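Long-range contacts in actin binding protein family protein (Entamoeba histolytica HM-1:IMSS, PDB 6K2F), which probably binds actin monomers and restrains polymerization by sequestering G-actin, the chain here being the N-terminal ADF-homology domain of twinfilin: residues 45-49 with 66-70; 78-84 with 112-118. All blocks are in the same frame, centred on the assembly; numbering follows the deposited sequence.

Contact 1: residues 45-49 with 66-70; sequences FDADL and FRTET
In this ADF-homology domain a short helix packs on the end of a sheet strand through a pair of phenylalanines and a leucine. Helix 45-49 runs nearly antiparallel to strand 66-68, at 163° with axes 9.8 Å apart; CA atoms of Phe45 and Thr68 lie 6.7 Å apart, those of Leu49 and Phe66 8.2 Å. Phe45 and Phe66, both t at chi1, point at each other: CE1 meets CE1 at 3.5 Å, with centroids 5.5 Å apart and planes at 78°. Leu49 CD2 makes a CH-pi contact over the Phe66 face, 3.8 Å from the ring centroid, while Asp48 O approaches the edge at Phe66 CE2 (3.5 Å). The strand turns a corner at Glu69, whose CG lies 3.8 Å from Phe45 CB; just there Thr68 OG1 accepts from Thr70 N (3.0 Å) in an ST turn and also bonds Lys79 O. Arg22 bridges Asp48 and Glu69; Thr42 holds the other Asp48 oxygen. Strand 77-85 pairs with 62-68 alongside, and Tyr131 of helix 127-137 touches Leu49.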
loop_
_atom_site.group_PDB
_atom_site.type_symbol
_atom_site.label_atom_id
_atom_site.label_comp_id
_atom_site.label_asym_id
_atom_site.label_seq_id
_atom_site.Cartn_x
_atom_site.Cartn_y
_atom_site.Cartn_z
ATOM N N PHE A 45 -3.556 -2.976 -6.241
ATOM C CA PHE A 45 -4.496 -3.896 -5.558
ATOM C C PHE A 45 -4.280 -5.321 -6.071
ATOM O O PHE A 45 -4.195 -6.264 -5.280
ATOM C CB PHE A 45 -5.925 -3.426 -5.818
ATOM C CG PHE A 45 -6.996 -4.411 -5.434
ATOM C CD1 PHE A 45 -7.462 -4.455 -4.136
ATOM C CD2 PHE A 45 -7.542 -5.279 -6.362
ATOM C CE1 PHE A 45 -8.478 -5.320 -3.774
ATOM C CE2 PHE A 45 -8.554 -6.150 -5.993
ATOM C CZ PHE A 45 -9.011 -6.177 -4.703
ATOM N N ASP A 46 -4.197 -5.467 -7.392
ATOM C CA ASP A 46 -4.119 -6.805 -8.030
ATOM C C ASP A 46 -2.858 -7.536 -7.555
ATOM O O ASP A 46 -2.970 -8.697 -7.117
ATOM C CB ASP A 46 -4.133 -6.679 -9.550
ATOM C CG ASP A 46 -5.472 -6.235 -10.119
ATOM O OD1 ASP A 46 -6.521 -6.532 -9.512
ATOM O OD2 ASP A 46 -5.461 -5.582 -11.165
ATOM N N ALA A 47 -1.697 -6.878 -7.633
ATOM C CA ALA A 47 -0.405 -7.436 -7.180
ATOM C C ALA A 47 -0.502 -7.767 -5.691
ATOM O O ALA A 47 -0.048 -8.841 -5.262
ATOM C CB ALA A 47 0.702 -6.446 -7.426
ATOM N N ASP A 48 -1.106 -6.877 -4.911
ATOM C CA ASP A 48 -1.098 -7.031 -3.442
ATOM C C ASP A 48 -1.928 -8.255 -3.027
ATOM O O ASP A 48 -1.667 -8.810 -1.941
ATOM C CB ASP A 48 -1.577 -5.769 -2.724
ATOM C CG ASP A 48 -0.605 -4.594 -2.745
ATOM O OD1 ASP A 48 0.503 -4.686 -3.375
ATOM O OD2 ASP A 48 -0.976 -3.564 -2.129
ATOM N N LEU A 49 -2.899 -8.683 -3.840
ATOM C CA LEU A 49 -3.714 -9.863 -3.461
ATOM C C LEU A 49 -2.786 -11.055 -3.214
ATOM O O LEU A 49 -3.077 -11.861 -2.314
ATOM C CB LEU A 49 -4.754 -10.169 -4.542
ATOM C CG LEU A 49 -5.987 -9.268 -4.511
ATOM C CD1 LEU A 49 -6.798 -9.418 -5.787
ATOM C CD2 LEU A 49 -6.832 -9.575 -3.284
ATOM N N PHE A 66 -8.644 -6.867 3.955
ATOM C CA PHE A 66 -7.894 -6.482 2.744
ATOM C C PHE A 66 -8.583 -5.261 2.124
ATOM O O PHE A 66 -9.726 -5.315 1.692
ATOM C CB PHE A 66 -7.825 -7.656 1.781
ATOM C CG PHE A 66 -6.815 -7.471 0.685
ATOM C CD1 PHE A 66 -7.134 -6.705 -0.420
ATOM C CD2 PHE A 66 -5.572 -8.087 0.745
ATOM C CE1 PHE A 66 -6.223 -6.542 -1.444
ATOM C CE2 PHE A 66 -4.643 -7.880 -0.264
ATOM C CZ PHE A 66 -4.976 -7.121 -1.357
ATOM N N ARG A 67 -7.855 -4.174 2.048
ATOM C CA ARG A 67 -8.405 -2.879 1.582
ATOM C C ARG A 67 -8.529 -2.880 0.056
ATOM O O ARG A 67 -7.564 -3.229 -0.619
ATOM C CB ARG A 67 -7.506 -1.740 2.049
ATOM C CG ARG A 67 -8.099 -0.365 1.786
ATOM C CD ARG A 67 -7.201 0.774 2.233
ATOM N NE ARG A 67 -5.866 0.672 1.662
ATOM C CZ ARG A 67 -5.527 0.952 0.410
ATOM N NH1 ARG A 67 -6.433 1.370 -0.458
ATOM N NH2 ARG A 67 -4.272 0.822 0.020
ATOM N N THR A 68 -9.692 -2.509 -0.463
ATOM C CA THR A 68 -9.903 -2.355 -1.919
ATOM C C THR A 68 -9.460 -0.960 -2.348
ATOM O O THR A 68 -9.036 -0.147 -1.505
ATOM C CB THR A 68 -11.359 -2.584 -2.346
ATOM O OG1 THR A 68 -12.158 -1.449 -2.005
ATOM C CG2 THR A 68 -11.932 -3.848 -1.743
ATOM N N GLU A 69 -9.625 -0.635 -3.639
ATOM C CA GLU A 69 -9.375 0.724 -4.187
ATOM C C GLU A 69 -10.648 1.572 -4.209
ATOM O O GLU A 69 -10.586 2.712 -4.678
ATOM C CB GLU A 69 -8.813 0.604 -5.601
ATOM C CG GLU A 69 -7.399 0.064 -5.640
ATOM C CD GLU A 69 -6.431 0.865 -4.794
ATOM O OE1 GLU A 69 -6.332 2.090 -4.994
ATOM O OE2 GLU A 69 -5.841 0.278 -3.891
ATOM N N THR A 70 -11.772 1.020 -3.752
ATOM C CA THR A 70 -13.074 1.718 -3.796
ATOM C C THR A 70 -13.230 2.501 -2.493
ATOM O O THR A 70 -13.076 1.910 -1.426
ATOM C CB THR A 70 -14.216 0.733 -4.067
ATOM O OG1 THR A 70 -13.994 0.222 -5.383
ATOM C CG2 THR A 70 -15.578 1.384 -3.998
#

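Contact 2: residues 78-84 with 112-118; sequences YKWLLLA and STFLYEI
Two neighbouring parallel strands of the ADF-homology sheet meet here, joined by a beta-alpha-beta crossover through helices 92-101 and 103-109. Strand 78-84 is extended throughout; 116-118 runs beside it at 17°, with axes 4.7 Å apart. Trp80 pairs with Phe114, Leu82 with Glu117 and Leu83 with Ile118, so the second strand carries one extra residue: Leu115, helical in backbone (-72/-46), is the corner. Before it, Trp80 N donates to Thr113 O (2.7 Å) and Leu115 N to Trp80 O (2.8 Å); beyond it, Leu82 N bonds Tyr116 O (3.0 Å), Ile118 N bonds Leu82 O (2.7 Å) and Ala84 N bonds Ile118 O (2.8 Å). Tyr116 N, buried at the step, has no partner.

On one face, the Phe114 ring (chi1 m) fits the hollow between Trp80 and Leu82, its CD1 3.8 Å from the CB of each; Phe105 of helix 103-109 packs on Phe114 and Leu82. On the other, Leu81 CD2 reaches Leu115 CD2 (4.3 Å) and the edge of the Tyr116 ring at CD2 (3.9 Å), and Leu83 CD2 meets Ile118 CD1 at 3.8 Å. Tyr131 of helix 127-137 touches Leu81 and Ile118. At the Lys79 end the lysine side chain, bent at chi2 (-98°), sends NZ to Ser112 O, a 2.9 Å hydrogen bond.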
loop_
_atom_site.group_PDB
_atom_site.type_symbol
_atom_site.label_atom_id
_atom_site.label_comp_id
_atom_site.label_asym_id
_atom_site.label_seq_id
_atom_site.Cartn_x
_atom_site.Cartn_y
_atom_site.Cartn_z
ATOM N N TYR A 78 -12.408 3.448 2.948
ATOM C CA TYR A 78 -12.406 2.483 1.828
ATOM C C TYR A 78 -13.403 1.356 2.104
ATOM O O TYR A 78 -13.742 1.065 3.266
ATOM C CB TYR A 78 -11.006 1.909 1.667
ATOM C CG TYR A 78 -10.040 2.782 0.911
ATOM C CD1 TYR A 78 -10.010 2.737 -0.472
ATOM C CD2 TYR A 78 -9.139 3.620 1.551
ATOM C CE1 TYR A 78 -9.099 3.471 -1.206
ATOM C CE2 TYR A 78 -8.213 4.360 0.825
ATOM C CZ TYR A 78 -8.203 4.298 -0.559
ATOM O OH TYR A 78 -7.313 5.009 -1.336
ATOM N N LYS A 79 -13.798 0.671 1.035
ATOM C CA LYS A 79 -14.417 -0.672 1.098
ATOM C C LYS A 79 -13.310 -1.725 1.243
ATOM O O LYS A 79 -12.219 -1.543 0.705
ATOM C CB LYS A 79 -15.244 -0.911 -0.160
ATOM C CG LYS A 79 -16.456 0.000 -0.298
ATOM C CD LYS A 79 -17.702 -0.655 0.155
ATOM C CE LYS A 79 -18.946 0.199 0.045
ATOM N NZ LYS A 79 -20.092 -0.527 0.633
ATOM N N TRP A 80 -13.592 -2.792 1.973
ATOM C CA TRP A 80 -12.627 -3.870 2.294
ATOM C C TRP A 80 -13.187 -5.229 1.868
ATOM O O TRP A 80 -14.399 -5.358 1.650
ATOM C CB TRP A 80 -12.347 -3.874 3.795
ATOM C CG TRP A 80 -11.666 -2.638 4.299
ATOM C CD1 TRP A 80 -12.178 -1.379 4.374
ATOM C CD2 TRP A 80 -10.316 -2.555 4.770
ATOM N NE1 TRP A 80 -11.240 -0.517 4.865
ATOM C CE2 TRP A 80 -10.087 -1.203 5.122
ATOM C CE3 TRP A 80 -9.306 -3.490 5.003
ATOM C CZ2 TRP A 80 -8.878 -0.779 5.664
ATOM C CZ3 TRP A 80 -8.118 -3.070 5.548
ATOM C CH2 TRP A 80 -7.902 -1.729 5.861
ATOM N N LEU A 81 -12.288 -6.196 1.756
ATOM C CA LEU A 81 -12.634 -7.629 1.704
ATOM C C LEU A 81 -12.361 -8.227 3.074
ATOM O O LEU A 81 -11.332 -7.898 3.694
ATOM C CB LEU A 81 -11.777 -8.356 0.669
ATOM C CG LEU A 81 -11.652 -7.688 -0.689
ATOM C CD1 LEU A 81 -10.656 -8.465 -1.531
ATOM C CD2 LEU A 81 -12.997 -7.566 -1.349
ATOM N N LEU A 82 -13.253 -9.094 3.516
ATOM C CA LEU A 82 -12.972 -9.956 4.680
ATOM C C LEU A 82 -12.594 -11.318 4.115
ATOM O O LEU A 82 -13.461 -11.971 3.519
ATOM C CB LEU A 82 -14.199 -10.031 5.587
ATOM C CG LEU A 82 -14.040 -11.017 6.752
ATOM C CD1 LEU A 82 -12.830 -10.688 7.609
ATOM C CD2 LEU A 82 -15.311 -11.045 7.577
ATOM N N LEU A 83 -11.324 -11.679 4.227
ATOM C CA LEU A 83 -10.838 -13.004 3.783
ATOM C C LEU A 83 -10.804 -13.876 5.030
ATOM O O LEU A 83 -10.153 -13.481 5.999
ATOM C CB LEU A 83 -9.452 -12.868 3.164
ATOM C CG LEU A 83 -9.311 -11.814 2.065
ATOM C CD1 LEU A 83 -7.900 -11.837 1.505
ATOM C CD2 LEU A 83 -10.331 -12.003 0.962
ATOM N N ALA A 84 -11.508 -14.994 5.027
ATOM C CA ALA A 84 -11.499 -15.884 6.201
ATOM C C ALA A 84 -10.908 -17.203 5.729
ATOM O O ALA A 84 -11.583 -17.908 4.939
ATOM C CB ALA A 84 -12.877 -16.056 6.746
ATOM N N SER A 112 -21.202 -0.884 5.917
ATOM C CA SER A 112 -20.704 -0.318 4.632
ATOM C C SER A 112 -19.278 -0.806 4.354
ATOM O O SER A 112 -18.799 -0.649 3.227
ATOM C CB SER A 112 -20.755 1.197 4.613
ATOM O OG SER A 112 -19.755 1.758 5.463
ATOM N N THR A 113 -18.614 -1.372 5.359
ATOM C CA THR A 113 -17.153 -1.589 5.340
ATOM C C THR A 113 -16.791 -2.614 4.266
ATOM O O THR A 113 -15.777 -2.399 3.567
ATOM C CB THR A 113 -16.650 -2.091 6.696
ATOM O OG1 THR A 113 -16.994 -1.104 7.673
ATOM C CG2 THR A 113 -15.162 -2.378 6.695
ATOM N N PHE A 114 -17.497 -3.740 4.221
ATOM C CA PHE A 114 -17.045 -4.930 3.453
ATOM C C PHE A 114 -17.821 -5.047 2.150
ATOM O O PHE A 114 -19.052 -5.137 2.133
ATOM C CB PHE A 114 -17.125 -6.197 4.295
ATOM C CG PHE A 114 -16.184 -6.117 5.463
ATOM C CD1 PHE A 114 -14.827 -6.318 5.278
ATOM C CD2 PHE A 114 -16.651 -5.767 6.720
ATOM C CE1 PHE A 114 -13.953 -6.227 6.342
ATOM C CE2 PHE A 114 -15.772 -5.668 7.780
ATOM C CZ PHE A 114 -14.432 -5.894 7.591
ATOM N N LEU A 115 -17.068 -5.032 1.065
ATOM C CA LEU A 115 -17.612 -5.246 -0.295
ATOM C C LEU A 115 -17.966 -6.730 -0.405
ATOM O O LEU A 115 -19.084 -7.059 -0.853
ATOM C CB LEU A 115 -16.514 -4.830 -1.276
ATOM C CG LEU A 115 -16.846 -4.956 -2.755
ATOM C CD1 LEU A 115 -17.801 -3.855 -3.176
ATOM C CD2 LEU A 115 -15.575 -4.916 -3.583
ATOM N N TYR A 116 -17.050 -7.597 0.037
ATOM C CA TYR A 116 -17.254 -9.058 0.018
ATOM C C TYR A 116 -16.664 -9.686 1.274
ATOM O O TYR A 116 -15.639 -9.202 1.783
ATOM C CB TYR A 116 -16.532 -9.703 -1.166
ATOM C CG TYR A 116 -17.039 -9.259 -2.507
ATOM C CD1 TYR A 116 -18.349 -9.505 -2.882
ATOM C CD2 TYR A 116 -16.210 -8.586 -3.388
ATOM C CE1 TYR A 116 -18.827 -9.106 -4.115
ATOM C CE2 TYR A 116 -16.682 -8.168 -4.619
ATOM C CZ TYR A 116 -17.984 -8.433 -4.980
ATOM O OH TYR A 116 -18.443 -8.050 -6.207
ATOM N N GLU A 117 -17.280 -10.786 1.689
ATOM C CA GLU A 117 -16.711 -11.703 2.693
ATOM C C GLU A 117 -16.401 -12.988 1.936
ATOM O O GLU A 117 -17.359 -13.594 1.405
ATOM C CB GLU A 117 -17.683 -11.846 3.853
ATOM C CG GLU A 117 -18.002 -10.507 4.515
ATOM C CD GLU A 117 -18.846 -10.627 5.773
ATOM O OE1 GLU A 117 -19.142 -11.770 6.155
ATOM O OE2 GLU A 117 -19.207 -9.579 6.363
ATOM N N ILE A 118 -15.146 -13.394 1.908
ATOM C CA ILE A 118 -14.642 -14.541 1.109
ATOM C C ILE A 118 -14.158 -15.634 2.063
ATOM O O ILE A 118 -13.110 -15.459 2.726
ATOM C CB ILE A 118 -13.556 -14.115 0.119
ATOM C CG1 ILE A 118 -14.052 -12.985 -0.774
ATOM C CG2 ILE A 118 -13.090 -15.319 -0.687
ATOM C CD1 ILE A 118 -13.009 -12.432 -1.711
#

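Overall arrangement
Both contacts reach one sheet, their centres about 11 Å apart, and they join directly where strands 62-68 and 77-85 pair: Phe66 O lies 2.7 Å from Leu81 N, a probable hydrogen bond. Contact 1 lies farther out, about 12 Å from the chain centre against 7 Å for contact 2, yet most of its touching residues are buried. Their chemistry differs: in contact 1 a helix meets a strand through side chains, with no hydrogen bond between its segments, whereas contact 2 is held by backbone bonds and buries more surface (679 against 276 Å²). Helix 127-137 packs against both, against Asp46 and Leu49 of contact 1 and one face of the strands of contact 2.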